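Local coordinates for protein neurotoxin (Clostridium botulinum, PDB 1ZB7) that acts as a zinc endopeptidase in the host cytosol, cleaving the synaptobrevins VAMP1, VAMP2 and VAMP3, with VAMP2 cut at an Ala-Ala bond, at residues K140-P145 with Q150-M155; N132-S137 with M175-H180; E395-A400 with A414-A419; F37-R42 with T91-F96; M22-D27 with T32-F37. All coordinates share one frame; numbering follows the deposited sequence.

Overall arrangement
From the N terminus, contact 5 comes first, closing the hairpin of strands 19-23 and 34-38 across a short turn. Contact 4 opens on the same F37 where contact 5 ends and closes a longer loop, joining the corner after strand 34-38 to helix 82-99. Contact 2 then brings the loop before strand 137-142 to the loop after strand 171-173, and the hairpin of contact 1 lies wholly within that span. Contacts 1 and 5 meet around Y33, on neighbouring strands of the large mixed sheet. Contact 3 follows far along the chain, its centre about 44 Å from that of contact 1, beside the smaller antiparallel sheet. No two of these loops cross.

Contact 1: K140-P145 with Q150-M155; sequences KKIIQP and QIKGLM
The hairpin of strands 137-142 and 150-155 forms one margin of the large mixed sheet, and this contact is its antiparallel pairing, centred on K140, K141, I151 and K152. K140 and K152 are a hydrogen-bonded pair: K140 N reaches K152 O at 2.9 Å, and K152 N returns to K140 O at 2.9 Å. Towards the turn, I142 N donates to Q150 O at 2.9 Å. Between them K141 and I151 make a non-hydrogen-bonded pair whose side chains run alongside each other in the same direction. Here K141 CG lies 3.6 Å from I151 CD1, and K141 CE follows at 4.0 Å from that methyl. The lysine chain starts with CG anti to the backbone N (chi1 -155°) and bends at chi3, which carries its ammonium group off from strand 150-155. On the face that carries K140, its CB packs on L154 CB at 4.0 Å, while its ammonium group goes on to N16 O. The inner strand also bonds through the K141 backbone to M21, and K140 and L154 both rest on I20, so strand 137-142 is flanked by 150-155 and 19-23, with 150-155 outermost in the sheet.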
# COMPACT_ATOMS: atom_id res chain seq x y z
N LYS A 140 8.36 33.43 25.06
CA LYS A 140 8.18 33.09 26.45
C LYS A 140 7.88 34.38 27.23
O LYS A 140 8.48 35.44 27.02
CB LYS A 140 9.49 32.44 26.94
CG LYS A 140 9.82 32.56 28.45
CD LYS A 140 11.23 31.87 28.73
CE LYS A 140 11.38 31.54 30.21
NZ LYS A 140 12.85 31.44 30.59
N LYS A 141 7.00 34.28 28.20
CA LYS A 141 6.63 35.43 28.99
C LYS A 141 7.15 35.22 30.39
O LYS A 141 6.70 34.28 31.06
CB LYS A 141 5.13 35.56 29.00
CG LYS A 141 4.62 36.90 29.23
CD LYS A 141 3.12 36.87 29.43
CE LYS A 141 2.34 37.27 28.19
NZ LYS A 141 0.96 37.61 28.65
N ILE A 142 8.03 36.10 30.84
CA ILE A 142 8.60 36.10 32.19
C ILE A 142 7.58 36.78 33.10
O ILE A 142 7.34 37.94 32.94
CB ILE A 142 9.95 36.91 32.29
CG1 ILE A 142 11.00 36.44 31.27
CG2 ILE A 142 10.53 36.84 33.66
CD1 ILE A 142 11.48 34.99 31.48
N ILE A 143 6.98 36.05 34.02
CA ILE A 143 5.95 36.57 34.89
C ILE A 143 6.56 37.04 36.19
O ILE A 143 6.98 36.22 37.00
CB ILE A 143 4.84 35.51 35.25
CG1 ILE A 143 4.19 34.87 34.00
CG2 ILE A 143 3.75 36.17 36.22
CD1 ILE A 143 3.09 35.69 33.31
N GLN A 144 6.54 38.34 36.40
CA GLN A 144 7.07 38.93 37.62
C GLN A 144 5.98 39.75 38.28
O GLN A 144 5.34 40.58 37.62
CB GLN A 144 8.29 39.82 37.33
CG GLN A 144 9.48 39.14 36.59
CD GLN A 144 10.34 38.20 37.47
OE1 GLN A 144 9.83 37.55 38.38
NE2 GLN A 144 11.64 38.09 37.15
N PRO A 145 5.70 39.47 39.57
CA PRO A 145 4.74 40.28 40.35
C PRO A 145 5.23 41.69 40.67
O PRO A 145 6.32 41.86 41.21
CB PRO A 145 4.52 39.44 41.62
CG PRO A 145 4.86 38.00 41.15
CD PRO A 145 6.11 38.28 40.33
N GLN A 150 7.75 40.61 30.69
CA GLN A 150 8.64 40.72 29.55
C GLN A 150 8.47 39.54 28.63
O GLN A 150 8.22 38.44 29.09
CB GLN A 150 10.11 40.80 29.99
CG GLN A 150 10.35 41.45 31.36
CD GLN A 150 11.78 41.24 31.81
OE1 GLN A 150 12.67 41.20 30.96
NE2 GLN A 150 12.01 41.06 33.13
N ILE A 151 8.63 39.78 27.33
CA ILE A 151 8.56 38.77 26.28
C ILE A 151 9.99 38.50 25.78
O ILE A 151 10.65 39.36 25.27
CB ILE A 151 7.66 39.22 25.09
CG1 ILE A 151 6.31 39.78 25.56
CG2 ILE A 151 7.43 38.12 24.12
CD1 ILE A 151 5.45 38.84 26.28
N LYS A 152 10.44 37.27 25.92
CA LYS A 152 11.83 36.84 25.62
C LYS A 152 11.76 35.66 24.62
O LYS A 152 10.80 34.89 24.60
CB LYS A 152 12.51 36.47 26.95
CG LYS A 152 13.01 37.75 27.73
CD LYS A 152 14.57 37.80 27.91
CE LYS A 152 15.19 39.19 27.92
NZ LYS A 152 15.39 39.75 29.32
N GLY A 153 12.73 35.56 23.76
CA GLY A 153 12.84 34.46 22.83
C GLY A 153 13.21 33.15 23.54
O GLY A 153 13.77 33.21 24.61
N LEU A 154 12.80 32.00 23.02
CA LEU A 154 13.07 30.73 23.66
C LEU A 154 13.22 29.70 22.63
O LEU A 154 12.29 29.47 21.85
CB LEU A 154 11.93 30.28 24.65
CG LEU A 154 12.12 28.87 25.28
CD1 LEU A 154 13.30 28.83 26.26
CD2 LEU A 154 10.90 28.37 26.01
N MET A 155 14.35 29.00 22.69
CA MET A 155 14.66 27.96 21.76
C MET A 155 14.26 26.59 22.35
O MET A 155 14.54 26.31 23.51
CB MET A 155 16.12 28.03 21.45
CG MET A 155 16.57 29.35 20.71
SD MET A 155 18.39 29.57 20.62
CE MET A 155 18.83 27.76 20.39

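Contact 2: N132-S137 with M175-H180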
# COMPACT_ATOMS: atom_id res chain seq x y z
N ASN A 132 16.32 34.44 15.88
CA ASN A 132 15.05 35.07 15.98
C ASN A 132 14.18 34.73 14.80
O ASN A 132 13.63 35.64 14.16
CB ASN A 132 15.24 36.58 15.99
CG ASN A 132 15.96 37.06 14.70
OD1 ASN A 132 17.26 37.20 14.63
ND2 ASN A 132 15.13 37.29 13.65
N VAL A 133 14.15 33.45 14.42
CA VAL A 133 13.36 33.02 13.29
C VAL A 133 12.44 31.88 13.72
O VAL A 133 12.75 31.16 14.68
CB VAL A 133 14.22 32.59 12.10
CG1 VAL A 133 14.97 33.80 11.55
CG2 VAL A 133 15.14 31.43 12.45
N ALA A 134 11.37 31.68 12.94
CA ALA A 134 10.21 30.90 13.37
C ALA A 134 10.54 29.42 13.48
O ALA A 134 9.95 28.75 14.32
CB ALA A 134 9.02 31.13 12.43
N ASN A 135 11.52 28.94 12.70
CA ASN A 135 11.96 27.54 12.87
C ASN A 135 12.83 27.30 14.12
O ASN A 135 13.20 26.14 14.41
CB ASN A 135 12.68 26.97 11.61
CG ASN A 135 13.84 27.79 11.13
OD1 ASN A 135 13.68 28.98 10.79
ND2 ASN A 135 15.03 27.15 11.01
N VAL A 136 13.24 28.37 14.80
CA VAL A 136 14.15 28.26 15.90
C VAL A 136 13.52 28.61 17.30
O VAL A 136 13.70 27.84 18.26
CB VAL A 136 15.47 29.09 15.67
CG1 VAL A 136 16.28 29.13 16.96
CG2 VAL A 136 16.35 28.47 14.56
N SER A 137 12.86 29.77 17.36
CA SER A 137 12.42 30.49 18.56
C SER A 137 10.89 30.76 18.63
O SER A 137 10.24 31.06 17.62
CB SER A 137 13.11 31.85 18.72
OG SER A 137 14.55 31.73 18.96
N MET A 175 5.94 24.90 11.73
CA MET A 175 5.39 26.04 11.00
C MET A 175 6.42 26.25 9.89
O MET A 175 7.58 26.65 10.19
N ILE A 176 6.04 25.95 8.63
CA ILE A 176 6.99 26.11 7.50
C ILE A 176 6.91 27.51 6.81
O ILE A 176 5.87 28.19 6.75
CB ILE A 176 7.03 24.87 6.50
CG1 ILE A 176 7.54 23.59 7.21
CG2 ILE A 176 7.95 25.12 5.29
CD1 ILE A 176 9.09 23.61 7.62
N MET A 177 8.09 27.92 6.34
CA MET A 177 8.41 29.29 6.04
C MET A 177 7.80 29.70 4.71
O MET A 177 7.09 28.90 4.05
CB MET A 177 9.93 29.46 6.01
CG MET A 177 10.71 28.65 7.12
SD MET A 177 10.42 29.08 8.85
CE MET A 177 10.61 30.88 8.77
N ASN A 178 8.03 30.96 4.35
CA ASN A 178 7.66 31.49 3.04
C ASN A 178 8.66 31.00 1.98
O ASN A 178 9.83 31.46 1.93
CB ASN A 178 7.59 33.03 3.09
CG ASN A 178 7.27 33.64 1.72
OD1 ASN A 178 7.92 34.62 1.30
ND2 ASN A 178 6.26 33.06 1.02
N GLY A 179 8.19 30.09 1.13
CA GLY A 179 9.05 29.37 0.20
C GLY A 179 9.59 28.14 0.93
O GLY A 179 8.83 27.24 1.29
N HIS A 180 10.89 28.14 1.17
CA HIS A 180 11.66 27.01 1.73
C HIS A 180 11.10 26.15 2.94
O HIS A 180 10.13 26.51 3.66
CB HIS A 180 13.01 27.58 2.11
CG HIS A 180 12.91 28.70 3.12
ND1 HIS A 180 12.94 28.49 4.49
CD2 HIS A 180 12.77 30.04 2.94
CE1 HIS A 180 12.83 29.65 5.11
NE2 HIS A 180 12.73 30.61 4.20
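M177 and N135 meet with their side chains at about a right angle, the thioether coming up to the OD1 side of the asparagine, against OD1 and the backbone N. M177 SD lies 3.8 Å from N135 OD1 and 4.0 Å from N135 N, a van der Waals approach with no hydrogen bond between the two segments. The thioether is carried there by a coiled side chain: CG stands beside the backbone N, and further bends at chi2 (-64°) and chi3 (-48°) fold the methyl back towards the other loop. Its terminal CE then sits 4.0 Å from A134 CB, so the methionine straddles two successive residues, touching a methyl with its tip and an amide oxygen with its sulfur. A134 and N135 are the two central residues of a tight turn, with backbone angles close to type I. It is closed by V136 N, which donates to V133 O at 2.8 Å, and the same carbonyl takes a second bond from S137 N at 3.0 Å as the chain enters strand 137-142. M177 belongs to the long loop between strands 171-173 and 191-194. The N135 amide is fixed from outside: OD1 accepts from N121 ND2, and ND2 donates to G120 O. R190, just ahead of strand 191-194, bonds through its NE to A134 O and through its backbone to N135, while A134 CB touches N26 from the loop that follows strand 19-23.

Contact 3: E395-A400 with A414-A419; sequences EGFNIA and AVNKEA
F397 packs on A419 at one end of this contact and is linked to N416 through a water at the other. The packed part is apolar: F397 CE1 approaches A419 CB at 4.2 Å, obliquely to the ring. F221 of strand 215-221 meets the same phenyl ring edge-to-face and touches A419 as well, and Y391 adds a second edge-to-face partner. Both facing residues are buried in the long connection between strands 377-381 and 421-422, F397 within a type II' turn from E395 to N398 and A419 at the end of a short 3-10 segment. The other part is looser. N416 ND2 comes to 4.2 Å from F397 CB, and a water bridges the two polar groups. It lies 2.7 Å from F397 O, close enough to donate to it, and accepts from N416 ND2 at 2.9 Å, its oxygen lying at the edge of the F397 ring, in plane. CG of N416 is placed anti to its backbone N (chi1 -164°), which turns the amide towards F397. N416 ND2 also donates to G410 O, so both of its N-H bonds can be used. The polar link between the two segments is thus carried by a single water, with no direct hydrogen bond, while their direct touch is van der Waals only.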
# COMPACT_ATOMS: atom_id res chain seq x y z
N GLU A 395 6.75 -2.77 31.51
CA GLU A 395 6.08 -3.79 30.66
C GLU A 395 4.91 -3.28 29.81
O GLU A 395 4.35 -4.04 29.04
CB GLU A 395 5.58 -4.94 31.54
CG GLU A 395 6.71 -5.71 32.24
CD GLU A 395 6.22 -6.95 32.91
OE1 GLU A 395 5.64 -6.71 34.01
OE2 GLU A 395 6.33 -8.12 32.34
N GLY A 396 4.52 -2.01 29.95
CA GLY A 396 3.23 -1.50 29.41
C GLY A 396 2.04 -2.32 29.84
O GLY A 396 1.89 -2.59 31.01
N PHE A 397 1.24 -2.81 28.88
CA PHE A 397 0.04 -3.62 29.16
C PHE A 397 0.39 -5.08 29.35
O PHE A 397 -0.41 -5.84 29.92
CB PHE A 397 -1.00 -3.56 27.99
CG PHE A 397 -1.64 -2.20 27.76
CD1 PHE A 397 -2.56 -1.69 28.65
CD2 PHE A 397 -1.33 -1.45 26.61
CE1 PHE A 397 -3.16 -0.44 28.40
CE2 PHE A 397 -1.93 -0.21 26.37
CZ PHE A 397 -2.85 0.28 27.28
N ASN A 398 1.56 -5.47 28.88
CA ASN A 398 1.91 -6.87 28.72
C ASN A 398 2.64 -7.42 30.00
O ASN A 398 3.78 -7.85 29.96
CB ASN A 398 2.78 -7.09 27.46
CG ASN A 398 2.04 -6.73 26.14
OD1 ASN A 398 0.88 -6.93 26.06
ND2 ASN A 398 2.76 -6.26 25.10
N ILE A 399 1.93 -7.35 31.10
CA ILE A 399 2.50 -7.59 32.47
C ILE A 399 2.59 -9.10 32.78
O ILE A 399 1.59 -9.83 32.77
CB ILE A 399 1.61 -6.91 33.49
CG1 ILE A 399 1.59 -5.37 33.19
CG2 ILE A 399 2.11 -7.16 34.91
CD1 ILE A 399 0.39 -4.68 33.80
N ALA A 400 3.83 -9.58 32.90
CA ALA A 400 4.06 -11.06 33.08
C ALA A 400 3.33 -11.62 34.31
O ALA A 400 2.77 -12.75 34.25
CB ALA A 400 5.54 -11.38 33.13
N ALA A 414 -9.69 -8.99 22.99
CA ALA A 414 -10.61 -10.02 23.54
C ALA A 414 -10.22 -10.50 24.94
O ALA A 414 -11.08 -10.95 25.65
CB ALA A 414 -10.75 -11.22 22.62
N VAL A 415 -8.95 -10.38 25.32
CA VAL A 415 -8.42 -10.84 26.57
C VAL A 415 -8.30 -9.74 27.62
O VAL A 415 -8.55 -10.00 28.75
CB VAL A 415 -7.02 -11.40 26.35
CG1 VAL A 415 -6.29 -11.70 27.70
CG2 VAL A 415 -7.06 -12.61 25.56
N ASN A 416 -7.82 -8.55 27.28
CA ASN A 416 -7.53 -7.53 28.29
C ASN A 416 -8.60 -6.41 28.26
O ASN A 416 -8.31 -5.22 28.11
CB ASN A 416 -6.09 -6.97 28.10
CG ASN A 416 -5.61 -6.22 29.33
OD1 ASN A 416 -6.26 -6.34 30.37
ND2 ASN A 416 -4.54 -5.40 29.22
N LYS A 417 -9.84 -6.83 28.32
CA LYS A 417 -11.00 -5.94 28.27
C LYS A 417 -11.04 -4.85 29.35
O LYS A 417 -11.56 -3.76 29.14
CB LYS A 417 -12.28 -6.78 28.34
CG LYS A 417 -12.52 -7.61 27.08
CD LYS A 417 -14.02 -8.01 26.95
CE LYS A 417 -14.39 -8.54 25.54
NZ LYS A 417 -13.77 -7.63 24.47
N GLU A 418 -10.47 -5.12 30.49
CA GLU A 418 -10.51 -4.14 31.57
C GLU A 418 -9.62 -2.91 31.24
O GLU A 418 -9.75 -1.80 31.82
CB GLU A 418 -10.09 -4.84 32.88
CG GLU A 418 -8.62 -5.11 32.91
CD GLU A 418 -8.16 -5.87 34.13
OE1 GLU A 418 -8.26 -5.30 35.25
OE2 GLU A 418 -7.60 -6.98 33.94
N ALA A 419 -8.71 -3.08 30.27
CA ALA A 419 -7.76 -2.03 29.96
C ALA A 419 -8.39 -0.81 29.25
O ALA A 419 -7.84 0.28 29.28
CB ALA A 419 -6.65 -2.61 29.17
O HOH W 1 -2.54 -4.71 31.21

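Contact 4: F37-R42 with T91-F96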
# COMPACT_ATOMS: atom_id res chain seq x y z
N PHE A 37 5.48 22.85 30.49
CA PHE A 37 6.29 22.07 31.48
C PHE A 37 7.47 21.42 30.74
O PHE A 37 7.30 20.67 29.75
CB PHE A 37 5.48 21.02 32.18
CG PHE A 37 4.25 21.54 32.83
CD1 PHE A 37 4.22 21.79 34.21
CD2 PHE A 37 3.15 21.86 32.07
CE1 PHE A 37 3.10 22.31 34.83
CE2 PHE A 37 1.99 22.38 32.68
CZ PHE A 37 1.99 22.61 34.09
N ARG A 38 8.67 21.76 31.19
CA ARG A 38 9.85 21.21 30.60
C ARG A 38 10.23 19.97 31.38
O ARG A 38 10.91 20.03 32.44
CB ARG A 38 11.00 22.22 30.55
CG ARG A 38 12.19 21.80 29.62
CD ARG A 38 13.46 22.70 29.64
NE ARG A 38 14.12 22.64 30.94
CZ ARG A 38 14.30 23.66 31.78
NH1 ARG A 38 13.90 24.88 31.47
NH2 ARG A 38 14.86 23.46 32.98
N ILE A 39 9.83 18.86 30.80
CA ILE A 39 10.10 17.57 31.39
C ILE A 39 11.50 16.97 31.14
O ILE A 39 12.02 16.14 31.92
CB ILE A 39 8.99 16.56 30.94
CG1 ILE A 39 8.96 16.46 29.40
CG2 ILE A 39 7.67 16.98 31.49
CD1 ILE A 39 8.57 15.11 28.95
N ILE A 40 12.09 17.38 30.02
CA ILE A 40 13.40 16.98 29.55
C ILE A 40 13.94 18.24 28.95
O ILE A 40 13.18 19.06 28.47
CB ILE A 40 13.34 15.84 28.44
CG1 ILE A 40 12.80 14.54 29.01
CG2 ILE A 40 14.80 15.49 27.91
CD1 ILE A 40 12.09 13.51 27.99
N ASP A 41 15.26 18.46 29.03
CA ASP A 41 15.85 19.56 28.23
C ASP A 41 15.37 19.63 26.74
O ASP A 41 15.37 18.65 26.02
CB ASP A 41 17.35 19.54 28.33
CG ASP A 41 17.81 19.90 29.80
OD1 ASP A 41 17.74 21.14 30.27
OD2 ASP A 41 18.15 18.88 30.47
N ARG A 42 14.92 20.82 26.40
CA ARG A 42 14.46 21.17 25.10
C ARG A 42 13.10 20.56 24.66
O ARG A 42 12.68 20.80 23.57
CB ARG A 42 15.61 20.92 24.10
CG ARG A 42 16.76 21.90 24.48
CD ARG A 42 17.58 22.21 23.33
NE ARG A 42 17.90 23.63 23.24
CZ ARG A 42 17.58 24.49 22.24
NH1 ARG A 42 16.80 24.22 21.12
NH2 ARG A 42 18.08 25.69 22.39
N THR A 91 0.52 11.39 32.39
CA THR A 91 0.55 10.30 31.42
C THR A 91 1.72 10.51 30.42
O THR A 91 2.43 9.59 30.13
CB THR A 91 -0.78 10.19 30.62
OG1 THR A 91 -1.87 10.01 31.53
CG2 THR A 91 -0.75 9.08 29.64
N MET A 92 1.91 11.72 29.92
CA MET A 92 3.03 12.02 29.02
C MET A 92 4.38 11.70 29.69
O MET A 92 5.28 11.12 29.06
CB MET A 92 3.02 13.48 28.53
CG MET A 92 1.94 13.88 27.55
SD MET A 92 1.59 12.63 26.23
CE MET A 92 3.20 12.62 25.42
N ILE A 93 4.52 12.07 30.97
CA ILE A 93 5.74 11.80 31.69
C ILE A 93 5.95 10.31 31.85
O ILE A 93 7.10 9.82 31.77
CB ILE A 93 5.69 12.47 33.05
CG1 ILE A 93 5.80 13.97 32.86
CG2 ILE A 93 6.80 11.91 34.00
CD1 ILE A 93 5.28 14.74 34.08
N LYS A 94 4.86 9.58 32.11
CA LYS A 94 4.96 8.16 32.32
C LYS A 94 5.41 7.52 31.01
O LYS A 94 6.23 6.63 30.99
CB LYS A 94 3.66 7.56 32.79
CG LYS A 94 3.64 6.04 32.94
CD LYS A 94 2.67 5.60 33.95
CE LYS A 94 2.59 4.02 34.09
NZ LYS A 94 1.43 3.67 34.96
N LEU A 95 4.88 8.00 29.90
CA LEU A 95 5.24 7.48 28.61
C LEU A 95 6.68 7.75 28.28
O LEU A 95 7.37 6.87 27.83
CB LEU A 95 4.28 8.00 27.52
CG LEU A 95 2.79 7.61 27.64
CD1 LEU A 95 2.07 8.22 26.45
CD2 LEU A 95 2.60 6.16 27.68
N PHE A 96 7.17 8.95 28.58
CA PHE A 96 8.59 9.19 28.38
C PHE A 96 9.40 8.31 29.31
O PHE A 96 10.48 7.85 28.93
CB PHE A 96 8.99 10.67 28.53
CG PHE A 96 8.72 11.49 27.32
CD1 PHE A 96 7.52 12.18 27.19
CD2 PHE A 96 9.66 11.59 26.33
CE1 PHE A 96 7.22 12.93 26.02
CE2 PHE A 96 9.42 12.36 25.12
CZ PHE A 96 8.20 13.05 24.98
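K94 NZ is gripped by three acceptors, L385 O, N388 OD1 and Y391 O, and this fastens one side of helix 82-99 while its residues I93 and F96 pack on I39 and I40. The contact itself is entirely apolar and buried. The F96 ring is its centre. Over one face lies I39 CD1, 4.0 Å from the ring centroid and 26° off the normal, a CH-pi contact displaced towards the rim, where it comes within 3.6 Å of F96 CD1. I40 CD1 approaches the same ring obliquely, 3.5 Å from F96 CD2, so the two isoleucine methyls come to the two ortho carbons of the phenylalanine. I39 also reaches one turn back along the helix with its other branch: CG2 packs against I93 CG1 at 3.8 Å. This division of labour follows from chi1 of 58°, which sets I39 CG1 between the backbone N and carbonyl carbon and CG2 anti to the carbonyl carbon. One branch thereby goes to F96 and the other to I93. Backbone direction matters too, since the chain turns a corner at I39, and successive side chains I39 and I40 can both point to the helix, which they would not do in a straight strand. Further neighbours close in around these residues: I45 of strand 43-46 lies against I39, V113 and L109 of helix 103-114 touch I40 and F96 respectively, and F96 also meets L228 and L232 of helix 224-239, the second of these within the HExxH zinc motif.

Contact 5: M22-D27 with T32-F37; sequences MEPFND and TYYKAF
The Y33 ring, at the turn end of the beta hairpin of strands 19-23 and 34-38, receives E23 CB over the centre of one face and K141, by a cation-pi contact, on the other. E23 CB stands 3.5 Å from the ring centroid, only 14° off the normal, making this a well-centred CH-pi contact. Y34, the next residue, has T32 C over one face, towards the rim, and is met at its edge by P24 CD, which lies in the ring plane, 3.8 Å from Y34 CD2. F25 comes to the same side chain at about a right angle, with F25 CE2 4.1 Å from Y34 CE2, and its own ring has P24 CG over one face and stacks on Y52. The last pair of the hairpin here is M22 with Y34, antiparallel and hydrogen-bonded, with M22 N to Y34 O at 2.9 Å and Y34 N to M22 O also at 2.9 Å. A CA-H...O contact from Y33 CA to M22 O, at 3.3 Å, lies next to this pair. Beyond it the two chains diverge, and P24 leads into a loop. E23 continues across the sheet to strand 137-142 through backbone bonding with N139; its OE1 also accepts from N139 ND2, although the carboxylate is less surely placed. On the face carrying M22 and Y34, W44 of strand 43-46 touches both M22 and A36. There the bent M22 side chain, with CG held between backbone N and carbonyl carbon (chi1 66°), sets its CE 3.5 Å from A36 CB.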
# COMPACT_ATOMS: atom_id res chain seq x y z
N MET A 22 3.97 30.35 27.43
CA MET A 22 4.61 30.35 26.15
C MET A 22 3.61 30.51 25.01
O MET A 22 2.49 30.11 25.10
CB MET A 22 5.48 29.08 25.92
CG MET A 22 4.71 27.81 25.84
SD MET A 22 5.32 26.55 24.75
CE MET A 22 6.87 26.05 25.58
N GLU A 23 4.08 31.13 23.95
CA GLU A 23 3.29 31.40 22.78
C GLU A 23 4.03 30.74 21.62
O GLU A 23 4.98 31.25 21.12
CB GLU A 23 3.15 32.90 22.69
CG GLU A 23 2.00 33.38 21.94
CD GLU A 23 2.34 33.56 20.52
OE1 GLU A 23 2.87 34.67 20.22
OE2 GLU A 23 2.11 32.56 19.76
N PRO A 24 3.64 29.51 21.26
CA PRO A 24 4.41 28.72 20.28
C PRO A 24 4.08 28.85 18.79
O PRO A 24 4.67 28.16 17.99
CB PRO A 24 4.10 27.29 20.69
CG PRO A 24 2.74 27.37 21.38
CD PRO A 24 2.49 28.77 21.80
N PHE A 25 3.12 29.67 18.43
CA PHE A 25 2.69 29.84 17.04
C PHE A 25 3.03 31.27 16.83
O PHE A 25 2.68 32.10 17.66
CB PHE A 25 1.18 29.58 16.90
CG PHE A 25 0.75 28.26 17.49
CD1 PHE A 25 1.29 27.06 17.00
CD2 PHE A 25 -0.16 28.20 18.56
CE1 PHE A 25 0.94 25.85 17.54
CE2 PHE A 25 -0.54 26.96 19.11
CZ PHE A 25 0.03 25.78 18.61
N ASN A 26 3.77 31.61 15.81
CA ASN A 26 4.28 33.01 15.77
C ASN A 26 3.16 34.11 15.50
O ASN A 26 1.98 33.81 15.31
CB ASN A 26 5.54 33.07 14.90
CG ASN A 26 6.53 31.93 15.27
OD1 ASN A 26 6.33 30.78 14.86
ND2 ASN A 26 7.55 32.24 16.09
N ASP A 27 3.52 35.37 15.59
CA ASP A 27 2.55 36.29 16.23
C ASP A 27 1.58 37.11 15.34
O ASP A 27 1.99 37.84 14.41
CB ASP A 27 3.18 37.17 17.35
CG ASP A 27 4.73 37.33 17.25
OD1 ASP A 27 5.49 36.32 17.11
OD2 ASP A 27 5.17 38.51 17.38
N THR A 32 -2.00 34.01 21.91
CA THR A 32 -2.43 33.27 23.10
C THR A 32 -1.27 32.53 23.79
O THR A 32 -0.55 31.78 23.17
CB THR A 32 -3.56 32.31 22.71
OG1 THR A 32 -4.64 33.09 22.17
CG2 THR A 32 -4.09 31.47 23.90
N TYR A 33 -1.10 32.76 25.08
CA TYR A 33 -0.08 32.07 25.88
C TYR A 33 -0.63 30.93 26.73
O TYR A 33 -1.66 31.06 27.36
CB TYR A 33 0.62 33.06 26.82
CG TYR A 33 1.61 33.97 26.14
CD1 TYR A 33 2.98 33.69 26.19
CD2 TYR A 33 1.18 35.07 25.43
CE1 TYR A 33 3.88 34.48 25.62
CE2 TYR A 33 2.10 35.89 24.81
CZ TYR A 33 3.44 35.59 24.90
OH TYR A 33 4.39 36.37 24.29
N TYR A 34 0.16 29.88 26.83
CA TYR A 34 -0.19 28.64 27.48
C TYR A 34 0.84 28.22 28.51
O TYR A 34 2.03 28.47 28.35
CB TYR A 34 -0.23 27.50 26.44
CG TYR A 34 -1.11 27.75 25.24
CD1 TYR A 34 -2.50 27.60 25.33
CD2 TYR A 34 -0.55 28.08 24.02
CE1 TYR A 34 -3.29 27.82 24.25
CE2 TYR A 34 -1.34 28.31 22.91
CZ TYR A 34 -2.71 28.17 23.03
OH TYR A 34 -3.48 28.37 21.91
N LYS A 35 0.38 27.46 29.49
CA LYS A 35 1.20 26.97 30.60
C LYS A 35 1.90 25.71 30.12
O LYS A 35 1.27 24.84 29.60
CB LYS A 35 0.38 26.80 31.88
CG LYS A 35 1.17 26.20 33.04
CD LYS A 35 0.46 26.28 34.38
CE LYS A 35 1.37 25.96 35.50
NZ LYS A 35 0.73 25.96 36.79
N ALA A 36 3.24 25.72 30.13
CA ALA A 36 4.06 24.63 29.61
C ALA A 36 5.11 24.12 30.62
O ALA A 36 5.48 24.82 31.52
CB ALA A 36 4.73 25.06 28.15
N PHE A 37 5.48 22.85 30.49
CA PHE A 37 6.29 22.07 31.48
C PHE A 37 7.47 21.42 30.74
O PHE A 37 7.30 20.67 29.75
CB PHE A 37 5.48 21.02 32.18
CG PHE A 37 4.25 21.54 32.83
CD1 PHE A 37 4.22 21.79 34.21
CD2 PHE A 37 3.15 21.86 32.07
CE1 PHE A 37 3.10 22.31 34.83
CE2 PHE A 37 1.99 22.38 32.68
CZ PHE A 37 1.99 22.61 34.09